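Local coordinates for protein trichothecene 3-O-acetyltransferase (PDB 2RKV) that probably acetylates the C3 hydroxyl of trichothecene mycotoxins with acetyl coenzyme A as donor, as a member of the BAHD acyltransferase superfamily, at residues 3-8 against 190-195; 10-15 against 358-363; 202-207 against 351-356; 211-216 against 365-370. All blocks are in the same frame, centred on the assembly; numbering follows the deposited sequence.

Interaction 1. Residues 3-8 against 190-195; sequences FKIQLD and LDRKTI
Arg192 reaches across the backbone of Gln6 toward Asp8. Its CB lies 3.4 Å from Gln6 O. CG comes next, touching both that carbonyl oxygen and Ile5 CG2, and CD then sits 3.7 Å from Asp8 OD2. The chain is extended from CG to NE (chi2 -164°, chi3 175°), and NE passes Ile5 CG2 at 4.0 Å. At the tip, NH1 forms a long salt bridge of 3.9 Å with Asp8 OD2, the carboxylate and guanidinium planes being 37° apart. A water at the guanidinium edge, in its plane, closes the gap: it accepts from Arg192 NH1 at 3.0 Å and from Asp8 N, and donates to Asp8 OD2 at 2.7 Å. NH1 also bonds Ala158 O, and Trp55 makes a cation-pi contact with the guanidinium. The contact joins strand 5-6, an outermost strand of the small antiparallel sheet with 72-76 and 59-63, to a type I turn from Arg192 to Ile195 in the loop after helix 182-187. Asp8 OD1 lies 3.5 Å from Ile195 CG2 and is hydrogen-bonded to Tyr305 OH, while Leu308 N bonds OD2. At the exposed margin, the Gln6 side chain lies across that of Lys193.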
# COMPACT_ATOMS: atom_id res chain seq x y z
N PHE A 3 -21.57 -14.21 9.82
CA PHE A 3 -20.28 -14.69 9.40
C PHE A 3 -19.28 -14.39 10.51
O PHE A 3 -19.46 -13.45 11.29
CB PHE A 3 -19.84 -14.06 8.07
CG PHE A 3 -20.07 -12.57 7.99
CD1 PHE A 3 -19.12 -11.67 8.49
CD2 PHE A 3 -21.22 -12.06 7.38
CE1 PHE A 3 -19.34 -10.29 8.40
CE2 PHE A 3 -21.44 -10.68 7.29
CZ PHE A 3 -20.50 -9.80 7.81
N LYS A 4 -18.25 -15.22 10.58
CA LYS A 4 -17.17 -15.01 11.53
C LYS A 4 -15.92 -15.55 10.86
O LYS A 4 -15.58 -16.73 10.99
CB LYS A 4 -17.44 -15.71 12.87
CG LYS A 4 -16.36 -15.39 13.90
CD LYS A 4 -16.75 -15.76 15.32
CE LYS A 4 -15.70 -15.24 16.29
NZ LYS A 4 -16.09 -15.40 17.71
N ILE A 5 -15.25 -14.66 10.13
CA ILE A 5 -14.16 -15.07 9.27
C ILE A 5 -12.85 -14.69 9.93
O ILE A 5 -12.54 -13.50 10.04
CB ILE A 5 -14.28 -14.41 7.86
CG1 ILE A 5 -15.65 -14.71 7.24
CG2 ILE A 5 -13.12 -14.83 6.96
CD1 ILE A 5 -15.96 -13.95 5.94
N GLN A 6 -12.10 -15.69 10.38
CA GLN A 6 -10.80 -15.42 11.00
C GLN A 6 -9.90 -14.71 9.98
O GLN A 6 -9.85 -15.10 8.82
CB GLN A 6 -10.16 -16.71 11.47
CG GLN A 6 -8.94 -16.48 12.36
CD GLN A 6 -8.47 -17.73 13.07
OE1 GLN A 6 -7.27 -18.02 13.13
NE2 GLN A 6 -9.41 -18.50 13.61
N LEU A 7 -9.20 -13.66 10.42
CA LEU A 7 -8.26 -12.98 9.54
C LEU A 7 -7.16 -13.93 9.11
O LEU A 7 -6.87 -14.92 9.80
CB LEU A 7 -7.62 -11.78 10.24
CG LEU A 7 -8.48 -10.57 10.61
CD1 LEU A 7 -7.59 -9.34 10.71
CD2 LEU A 7 -9.59 -10.33 9.63
N ASP A 8 -6.53 -13.62 7.97
CA ASP A 8 -5.27 -14.27 7.61
C ASP A 8 -4.36 -14.24 8.82
O ASP A 8 -4.34 -13.26 9.57
CB ASP A 8 -4.59 -13.49 6.48
CG ASP A 8 -5.35 -13.57 5.17
OD1 ASP A 8 -5.22 -14.61 4.49
OD2 ASP A 8 -6.03 -12.59 4.83
N LEU A 190 -12.63 -17.76 -0.13
CA LEU A 190 -11.63 -18.71 0.35
C LEU A 190 -11.43 -18.54 1.85
O LEU A 190 -11.40 -17.42 2.37
CB LEU A 190 -10.29 -18.50 -0.37
CG LEU A 190 -10.25 -18.79 -1.87
CD1 LEU A 190 -8.91 -18.34 -2.42
CD2 LEU A 190 -10.48 -20.28 -2.16
N ASP A 191 -11.31 -19.67 2.55
CA ASP A 191 -10.98 -19.63 3.97
C ASP A 191 -9.58 -19.02 4.14
O ASP A 191 -8.64 -19.38 3.42
CB ASP A 191 -11.03 -21.02 4.58
CG ASP A 191 -11.15 -21.00 6.09
OD1 ASP A 191 -11.83 -20.09 6.64
OD2 ASP A 191 -10.56 -21.88 6.73
N ARG A 192 -9.46 -18.10 5.09
CA ARG A 192 -8.21 -17.35 5.25
C ARG A 192 -7.25 -18.04 6.21
O ARG A 192 -6.05 -18.01 5.98
CB ARG A 192 -8.48 -15.93 5.77
CG ARG A 192 -9.57 -15.20 5.02
CD ARG A 192 -9.52 -13.71 5.30
NE ARG A 192 -10.50 -13.00 4.49
CZ ARG A 192 -10.48 -11.68 4.30
NH1 ARG A 192 -9.54 -10.93 4.89
NH2 ARG A 192 -11.41 -11.10 3.54
N LYS A 193 -7.77 -18.63 7.28
CA LYS A 193 -6.90 -19.13 8.35
C LYS A 193 -6.03 -20.31 7.94
O LYS A 193 -5.08 -20.65 8.63
CB LYS A 193 -7.70 -19.45 9.62
CG LYS A 193 -8.62 -20.66 9.51
CD LYS A 193 -9.43 -20.87 10.80
CE LYS A 193 -8.60 -21.43 11.95
NZ LYS A 193 -9.42 -21.61 13.20
N THR A 194 -6.36 -20.93 6.80
CA THR A 194 -5.61 -22.09 6.32
C THR A 194 -4.87 -21.81 5.01
O THR A 194 -4.22 -22.70 4.46
CB THR A 194 -6.53 -23.31 6.12
OG1 THR A 194 -7.55 -22.96 5.16
CG2 THR A 194 -7.18 -23.74 7.45
N ILE A 195 -4.93 -20.57 4.53
CA ILE A 195 -4.44 -20.26 3.18
C ILE A 195 -2.90 -20.29 3.05
O ILE A 195 -2.37 -20.43 1.94
CB ILE A 195 -5.04 -18.93 2.63
CG1 ILE A 195 -5.12 -19.00 1.09
CG2 ILE A 195 -4.27 -17.69 3.15
CD1 ILE A 195 -6.03 -17.97 0.45
O HOH W 1 -7.21 -11.13 6.74

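Interaction 2. Residues 10-15 against 358-363; sequences LGQLPG and PDKSNV
Lys360 O, which accepts the backbone N-H of Val363, also receives the ring of Pro14, whose CG stands 3.2 Å from this oxygen. The proline ring therefore rests on the type I turn from Lys360 to Val363, with its CD 3.8 Å from Val363 O. Val363 O accepts a hydrogen bond from a water 2.9 Å away, and the same water accepts from Gly15 N, so it ties the two backbones together just beyond the proline. On the inner side, Leu13 and Val363 cross at about a right angle. Val363 CG1, set anti to the backbone N (chi1 -172°), is the branch that meets Leu13 CD2, at 3.3 Å, tighter than ordinary van der Waals contact. The Lys360 side chain runs past Gln12, its CD 3.8 Å from Gln12 CB, and turns at chi4 (56°) to put NZ where Leu354 O and Asn357 O accept from it. Its ammonium is thus held by carbonyls near the end of helix 340-356, while the Gln12 amide bonds Ser73 N through OE1. Before the turn, Asp359 OD1 takes both Ser361 N and Ser361 OG (2.6 Å) from the same face of the carboxylate plane, N on the anti side and OG on the syn side. This is an Asx turn overlapping a type I turn, set against the loop that feeds strand 20-28 and, with Leu16 and Ile19, the trichothecene pocket.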
# COMPACT_ATOMS: atom_id res chain seq x y z
N LEU A 10 -1.23 -13.83 8.78
CA LEU A 10 -0.36 -12.68 8.52
C LEU A 10 -1.04 -11.36 8.89
O LEU A 10 -0.37 -10.39 9.25
CB LEU A 10 0.09 -12.66 7.05
CG LEU A 10 0.96 -13.83 6.59
CD1 LEU A 10 1.12 -13.77 5.07
CD2 LEU A 10 2.32 -13.78 7.29
N GLY A 11 -2.38 -11.34 8.80
CA GLY A 11 -3.16 -10.16 9.16
C GLY A 11 -3.34 -9.97 10.66
O GLY A 11 -3.94 -8.99 11.11
N GLN A 12 -2.84 -10.93 11.45
CA GLN A 12 -2.87 -10.79 12.89
C GLN A 12 -1.65 -9.98 13.37
O GLN A 12 -1.50 -9.75 14.56
CB GLN A 12 -2.95 -12.15 13.60
CG GLN A 12 -4.02 -13.13 13.06
CD GLN A 12 -5.45 -12.84 13.55
OE1 GLN A 12 -5.67 -12.01 14.43
NE2 GLN A 12 -6.42 -13.55 12.97
N LEU A 13 -0.78 -9.56 12.44
CA LEU A 13 0.34 -8.65 12.75
C LEU A 13 -0.19 -7.38 13.42
O LEU A 13 -1.10 -6.73 12.88
CB LEU A 13 1.14 -8.27 11.49
CG LEU A 13 2.11 -9.30 10.91
CD1 LEU A 13 2.46 -8.97 9.45
CD2 LEU A 13 3.36 -9.39 11.76
N PRO A 14 0.33 -7.04 14.62
CA PRO A 14 -0.15 -5.88 15.39
C PRO A 14 -0.17 -4.56 14.61
O PRO A 14 -1.10 -3.76 14.78
CB PRO A 14 0.86 -5.79 16.54
CG PRO A 14 1.32 -7.18 16.73
CD PRO A 14 1.41 -7.75 15.34
N GLY A 15 0.85 -4.35 13.78
CA GLY A 15 0.95 -3.13 12.98
C GLY A 15 -0.19 -2.99 11.98
O GLY A 15 -0.76 -1.91 11.82
N PRO A 358 0.87 -16.97 20.94
CA PRO A 358 -0.29 -16.18 21.38
C PRO A 358 0.04 -14.70 21.56
O PRO A 358 -0.82 -13.84 21.34
CB PRO A 358 -0.66 -16.80 22.74
CG PRO A 358 -0.06 -18.18 22.70
CD PRO A 358 1.21 -18.04 21.89
N ASP A 359 1.29 -14.39 21.93
CA ASP A 359 1.73 -13.00 22.04
C ASP A 359 2.46 -12.59 20.76
O ASP A 359 3.63 -12.89 20.58
CB ASP A 359 2.64 -12.80 23.26
CG ASP A 359 2.98 -11.32 23.53
OD1 ASP A 359 2.66 -10.45 22.69
OD2 ASP A 359 3.55 -11.04 24.60
N LYS A 360 1.75 -11.88 19.88
CA LYS A 360 2.29 -11.48 18.58
C LYS A 360 2.93 -10.09 18.60
O LYS A 360 3.34 -9.58 17.56
CB LYS A 360 1.20 -11.56 17.50
CG LYS A 360 0.71 -12.99 17.27
CD LYS A 360 -0.54 -13.02 16.37
CE LYS A 360 -0.94 -14.44 16.01
NZ LYS A 360 -1.18 -15.30 17.20
N SER A 361 3.04 -9.50 19.79
CA SER A 361 3.45 -8.10 19.93
C SER A 361 4.90 -7.80 19.48
O SER A 361 5.23 -6.64 19.22
CB SER A 361 3.25 -7.62 21.37
OG SER A 361 4.11 -8.32 22.25
N ASN A 362 5.74 -8.83 19.40
CA ASN A 362 7.14 -8.66 18.98
C ASN A 362 7.37 -8.77 17.48
O ASN A 362 8.48 -8.53 17.00
CB ASN A 362 8.06 -9.66 19.68
CG ASN A 362 8.13 -9.47 21.18
OD1 ASN A 362 8.04 -8.35 21.69
ND2 ASN A 362 8.29 -10.58 21.90
N VAL A 363 6.33 -9.14 16.74
CA VAL A 363 6.46 -9.36 15.30
C VAL A 363 6.15 -8.08 14.52
O VAL A 363 5.11 -7.42 14.74
CB VAL A 363 5.58 -10.54 14.82
CG1 VAL A 363 5.88 -10.89 13.37
CG2 VAL A 363 5.78 -11.78 15.71
O HOH W 2 3.53 -5.43 13.43

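Interaction 3. Residues 202-207 against 351-356; sequences YTIGPE and ATYLHN
Tyr202 and Thr352 cross obliquely, the threonine methyl CG2 lying 3.7 Å from Tyr202 CB and nearly as close to CD2. Thr352 CG2 is anti to its backbone N, and the hydroxyl on the other branch bonds Arg348 O one turn back in the helix. Tyr202 CG is likewise anti to its own backbone N (chi1 -174°), and the ring extends past the helix to where OH donates to Glu207 OE1 at 2.8 Å. This bond meets the oxygen from above the carboxylate plane, 46° out of it, and fixes the far end of the ring within its own loop. The segment 202-207, part of the long connection between helix 182-187 and strand 229-236, is laid in this way over the last turns of helix 340-356 at the protein surface. Tyr353 presents a ring edge: Thr203 O lies in the plane of the ring, 3.5 Å from CD1. Ile204 and Tyr353 lie side by side and point the same way, with Ile204 CD1 4.1 Å from Tyr353 CE1. Near the helix end Asn356 ND2 donates to two waters. One, 2.9 Å from ND2, donates in turn to Thr203 O; the other accepts from Tyr202 N at 2.9 Å. Ile212 packs against both Ile204 and Tyr353.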
# COMPACT_ATOMS: atom_id res chain seq x y z
N TYR A 202 8.06 -26.25 13.93
CA TYR A 202 8.83 -25.05 13.70
C TYR A 202 8.88 -24.22 14.97
O TYR A 202 7.86 -23.98 15.61
CB TYR A 202 8.19 -24.24 12.57
CG TYR A 202 8.98 -23.02 12.13
CD1 TYR A 202 10.05 -23.14 11.24
CD2 TYR A 202 8.64 -21.75 12.58
CE1 TYR A 202 10.77 -22.02 10.82
CE2 TYR A 202 9.35 -20.63 12.18
CZ TYR A 202 10.41 -20.76 11.29
OH TYR A 202 11.11 -19.65 10.89
N THR A 203 10.08 -23.77 15.31
CA THR A 203 10.25 -22.82 16.40
C THR A 203 10.66 -21.46 15.83
O THR A 203 9.85 -20.53 15.78
CB THR A 203 11.27 -23.32 17.46
OG1 THR A 203 12.38 -23.95 16.81
CG2 THR A 203 10.60 -24.31 18.40
N ILE A 204 11.91 -21.36 15.39
CA ILE A 204 12.42 -20.13 14.79
C ILE A 204 13.55 -20.44 13.80
O ILE A 204 14.39 -21.29 14.06
CB ILE A 204 12.86 -19.11 15.88
CG1 ILE A 204 13.17 -17.74 15.27
CG2 ILE A 204 14.03 -19.64 16.73
CD1 ILE A 204 13.04 -16.62 16.25
N GLY A 205 13.53 -19.77 12.66
CA GLY A 205 14.55 -19.97 11.63
C GLY A 205 14.81 -18.68 10.88
O GLY A 205 14.26 -17.63 11.23
N PRO A 206 15.66 -18.75 9.83
CA PRO A 206 15.99 -17.57 9.02
C PRO A 206 14.78 -16.96 8.32
O PRO A 206 14.83 -15.82 7.88
CB PRO A 206 16.97 -18.13 7.97
CG PRO A 206 16.72 -19.59 7.95
CD PRO A 206 16.35 -19.96 9.35
N GLU A 207 13.70 -17.73 8.23
CA GLU A 207 12.45 -17.26 7.60
C GLU A 207 11.94 -15.95 8.20
O GLU A 207 11.34 -15.13 7.48
CB GLU A 207 11.35 -18.32 7.71
CG GLU A 207 11.61 -19.59 6.91
CD GLU A 207 12.45 -20.61 7.68
OE1 GLU A 207 12.87 -20.34 8.82
OE2 GLU A 207 12.68 -21.70 7.11
N ALA A 351 4.14 -16.94 8.94
CA ALA A 351 2.79 -17.37 9.34
C ALA A 351 2.84 -18.39 10.47
O ALA A 351 2.07 -18.29 11.42
CB ALA A 351 2.00 -17.91 8.14
N THR A 352 3.77 -19.34 10.39
CA THR A 352 3.90 -20.39 11.41
C THR A 352 4.33 -19.81 12.77
O THR A 352 3.75 -20.15 13.80
CB THR A 352 4.87 -21.51 10.96
OG1 THR A 352 4.38 -22.08 9.74
CG2 THR A 352 4.94 -22.61 12.01
N TYR A 353 5.31 -18.91 12.75
CA TYR A 353 5.75 -18.25 13.98
C TYR A 353 4.59 -17.50 14.64
O TYR A 353 4.38 -17.59 15.85
CB TYR A 353 6.91 -17.30 13.71
CG TYR A 353 7.47 -16.69 14.98
CD1 TYR A 353 8.44 -17.37 15.73
CD2 TYR A 353 7.02 -15.46 15.44
CE1 TYR A 353 8.95 -16.82 16.90
CE2 TYR A 353 7.52 -14.90 16.62
CZ TYR A 353 8.49 -15.59 17.34
OH TYR A 353 9.00 -15.05 18.50
N LEU A 354 3.85 -16.75 13.83
CA LEU A 354 2.67 -16.03 14.33
C LEU A 354 1.66 -17.02 14.91
O LEU A 354 1.18 -16.84 16.03
CB LEU A 354 2.04 -15.22 13.20
CG LEU A 354 2.78 -13.93 12.85
CD1 LEU A 354 2.38 -13.48 11.44
CD2 LEU A 354 2.52 -12.82 13.88
N HIS A 355 1.35 -18.06 14.16
CA HIS A 355 0.39 -19.06 14.60
C HIS A 355 0.78 -19.68 15.95
O HIS A 355 -0.07 -19.88 16.83
CB HIS A 355 0.25 -20.15 13.53
CG HIS A 355 -0.69 -21.25 13.90
ND1 HIS A 355 -2.04 -21.05 14.10
CD2 HIS A 355 -0.47 -22.58 14.09
CE1 HIS A 355 -2.61 -22.20 14.41
NE2 HIS A 355 -1.69 -23.14 14.41
N ASN A 356 2.07 -19.95 16.11
CA ASN A 356 2.61 -20.63 17.30
C ASN A 356 2.73 -19.74 18.53
O ASN A 356 3.01 -20.22 19.63
CB ASN A 356 3.98 -21.24 17.00
CG ASN A 356 3.91 -22.43 16.05
OD1 ASN A 356 2.85 -23.05 15.86
ND2 ASN A 356 5.05 -22.77 15.45
O HOH W 3 5.21 -25.59 13.77
O HOH W 4 7.19 -20.91 16.22

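Interaction 4. Residues 211-216 against 365-370; sequences QIVKAD and LTADAD. With ZBA (12,13-Epoxytrichothec-9-ene-3,4,8,15-tetrol-4,15-diacetate-8-isovalerate), chain D.
The methyl CB of Ala367 presses against the backbone of 211-213, 3.5 Å from Gln211 C and about as close to Ile212 N. Here the two loops come close, the CA atoms of Val213 and Ala367 being 4.9 Å apart. Val213 flanks the methyl with CG2, 3.8 Å from Ala367 CB, and this is the close-packed part of the contact. A second, looser touch lies toward the interior, where Gln211 NE2 is 3.8 Å from Leu365 CD2. The glutamine chain is extended beyond CG (chi2 -180°), and its amide nitrogen is hydrogen-bonded to Asn311 OD1 and Tyr314 OH. Toward solvent, the backbones are joined by water instead: one molecule accepts from Lys214 N at 3.0 Å and lies 2.9 Å from Ala367 O. Nearby, Asp368 OD2 bonds His210 ND1. The type I turn from Thr366 to Ala369 follows directly on Leu365, whose CD1 is 3.6 Å from O15 of the bound T-2 toxin, while Thr366 OG1 is 3.8 Å from its C41. Both residues belong to the trichothecene pocket, whose His156 and Tyr413 hydrogen-bond the toxin. The leucine thus has its two methyls on different tasks, CD2 against the loop and CD1 against an acetyl ester, which is consistent with recognition by shape rather than by hydrogen bonding at Leu365.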
# COMPACT_ATOMS: atom_id res chain seq x y z
N GLN A 211 12.20 -9.70 11.29
CA GLN A 211 10.75 -9.60 11.55
C GLN A 211 10.34 -9.76 13.01
O GLN A 211 9.16 -9.66 13.35
CB GLN A 211 9.98 -10.56 10.66
CG GLN A 211 10.19 -10.25 9.18
CD GLN A 211 9.43 -11.17 8.26
OE1 GLN A 211 9.31 -12.37 8.52
NE2 GLN A 211 8.93 -10.62 7.15
N ILE A 212 11.31 -10.01 13.89
CA ILE A 212 11.04 -10.11 15.31
C ILE A 212 11.87 -9.05 16.04
O ILE A 212 13.10 -9.03 15.92
CB ILE A 212 11.31 -11.52 15.86
CG1 ILE A 212 10.50 -12.56 15.09
CG2 ILE A 212 10.97 -11.59 17.36
CD1 ILE A 212 10.90 -14.00 15.36
N VAL A 213 11.19 -8.17 16.76
CA VAL A 213 11.84 -7.11 17.52
C VAL A 213 12.66 -7.74 18.65
O VAL A 213 12.20 -8.67 19.32
CB VAL A 213 10.80 -6.09 18.07
CG1 VAL A 213 11.44 -5.11 19.05
CG2 VAL A 213 10.12 -5.34 16.94
N LYS A 214 13.90 -7.26 18.80
CA LYS A 214 14.79 -7.70 19.86
C LYS A 214 15.29 -6.47 20.60
O LYS A 214 15.46 -5.40 19.99
CB LYS A 214 15.97 -8.49 19.29
CG LYS A 214 15.60 -9.86 18.74
CD LYS A 214 16.82 -10.63 18.25
CE LYS A 214 17.31 -10.08 16.92
NZ LYS A 214 18.57 -10.76 16.48
N ALA A 215 15.52 -6.62 21.90
CA ALA A 215 15.85 -5.48 22.77
C ALA A 215 17.19 -4.80 22.46
O ALA A 215 17.38 -3.63 22.80
CB ALA A 215 15.78 -5.90 24.24
N ASP A 216 18.10 -5.52 21.79
CA ASP A 216 19.41 -4.97 21.43
C ASP A 216 19.53 -4.56 19.96
O ASP A 216 20.63 -4.31 19.47
CB ASP A 216 20.55 -5.93 21.81
CG ASP A 216 20.45 -7.28 21.10
OD1 ASP A 216 19.42 -7.56 20.44
OD2 ASP A 216 21.41 -8.07 21.21
N LEU A 365 6.95 -6.35 10.41
CA LEU A 365 7.56 -6.39 9.07
C LEU A 365 8.75 -5.44 8.94
O LEU A 365 9.54 -5.55 8.00
CB LEU A 365 6.51 -6.07 8.00
CG LEU A 365 5.40 -7.12 7.85
CD1 LEU A 365 4.19 -6.53 7.13
CD2 LEU A 365 5.91 -8.37 7.13
N THR A 366 8.87 -4.49 9.87
CA THR A 366 10.00 -3.56 9.86
C THR A 366 10.75 -3.58 11.19
O THR A 366 11.26 -2.54 11.64
CB THR A 366 9.57 -2.12 9.53
OG1 THR A 366 8.59 -1.69 10.48
CG2 THR A 366 9.01 -2.03 8.10
N ALA A 367 10.85 -4.77 11.78
CA ALA A 367 11.40 -4.98 13.13
C ALA A 367 12.81 -4.42 13.37
O ALA A 367 13.12 -3.99 14.49
CB ALA A 367 11.37 -6.46 13.49
N ASP A 368 13.65 -4.43 12.34
CA ASP A 368 15.00 -3.89 12.48
C ASP A 368 15.34 -2.77 11.48
O ASP A 368 16.51 -2.47 11.24
CB ASP A 368 16.05 -5.01 12.48
CG ASP A 368 16.18 -5.73 11.13
OD1 ASP A 368 15.54 -5.34 10.14
OD2 ASP A 368 16.94 -6.72 11.09
N ALA A 369 14.31 -2.14 10.92
CA ALA A 369 14.53 -1.02 10.01
C ALA A 369 14.78 0.26 10.80
O ALA A 369 13.97 0.65 11.63
CB ALA A 369 13.34 -0.85 9.06
N ASP A 370 15.92 0.89 10.55
CA ASP A 370 16.24 2.19 11.13
C ASP A 370 15.72 3.29 10.20
O ASP A 370 16.18 3.39 9.06
CB ASP A 370 17.76 2.31 11.28
CG ASP A 370 18.18 3.52 12.09
OD1 ASP A 370 17.72 4.65 11.80
OD2 ASP A 370 19.00 3.34 13.02
O18 ZBA D . 5.29 2.06 9.02
C44 ZBA D . 4.25 1.73 9.43
C45 ZBA D . 3.86 1.64 10.86
C46 ZBA D . 2.99 2.75 11.24
C48 ZBA D . 3.65 4.01 11.03
C47 ZBA D . 2.60 2.85 12.69
O17 ZBA D . 3.25 1.40 8.60
C31 ZBA D . 3.35 1.63 7.19
C30 ZBA D . 4.03 0.50 6.49
C32 ZBA D . 1.96 1.90 6.73
C39 ZBA D . 1.34 3.13 7.34
C33 ZBA D . 1.35 1.11 5.91
C34 ZBA D . 1.94 -0.11 5.31
O10 ZBA D . 2.38 0.30 4.01
C29 ZBA D . 3.15 -0.68 6.09
C38 ZBA D . 2.62 -1.37 7.34
O12 ZBA D . 3.61 -1.36 8.36
C40 ZBA D . 3.78 -2.39 9.18
C41 ZBA D . 4.87 -2.09 10.18
O13 ZBA D . 3.22 -3.38 9.15
C28 ZBA D . 3.91 -1.72 5.17
C37 ZBA D . 5.04 -2.48 5.89
C35 ZBA D . 4.38 -0.96 3.94
C25 ZBA D . 3.10 -0.64 3.26
C36 ZBA D . 5.69 -0.44 3.64
O11 ZBA D . 5.30 -1.70 3.12
C27 ZBA D . 2.88 -2.68 4.49
C26 ZBA D . 2.44 -1.98 3.22
O16 ZBA D . 1.05 -1.89 3.10
O14 ZBA D . 3.63 -3.84 4.10
C42 ZBA D . 3.15 -5.07 3.96
O15 ZBA D . 3.83 -5.99 3.63
C43 ZBA D . 1.73 -5.12 4.18
O HOH W 5 14.57 -5.16 16.75

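Interactions 2, 3 and 4 form a cluster, their centres 12 to 15 Å apart, around the end of helix 340-356 and the loop after it. Interaction 1 lies apart from them, its centre 16 Å from that of interaction 2 and 27 Å from that of interaction 4, and touches interaction 2 through Leu7 and Gln12. The second segments of 2, 3 and 4 follow in the order 351-356, 358-363, 365-370, whereas 190-195, 202-207 and 211-216 all lie in the long connection between helix 182-187 and strand 229-236. Asn362 O probably accepts from Val213 N, joining interactions 2 and 4, and Ile212 meets Ile204 and Tyr353 of interaction 3. The N-terminal segment and both connections are thereby linked, and Leu365 of interaction 4 lines the toxin pocket.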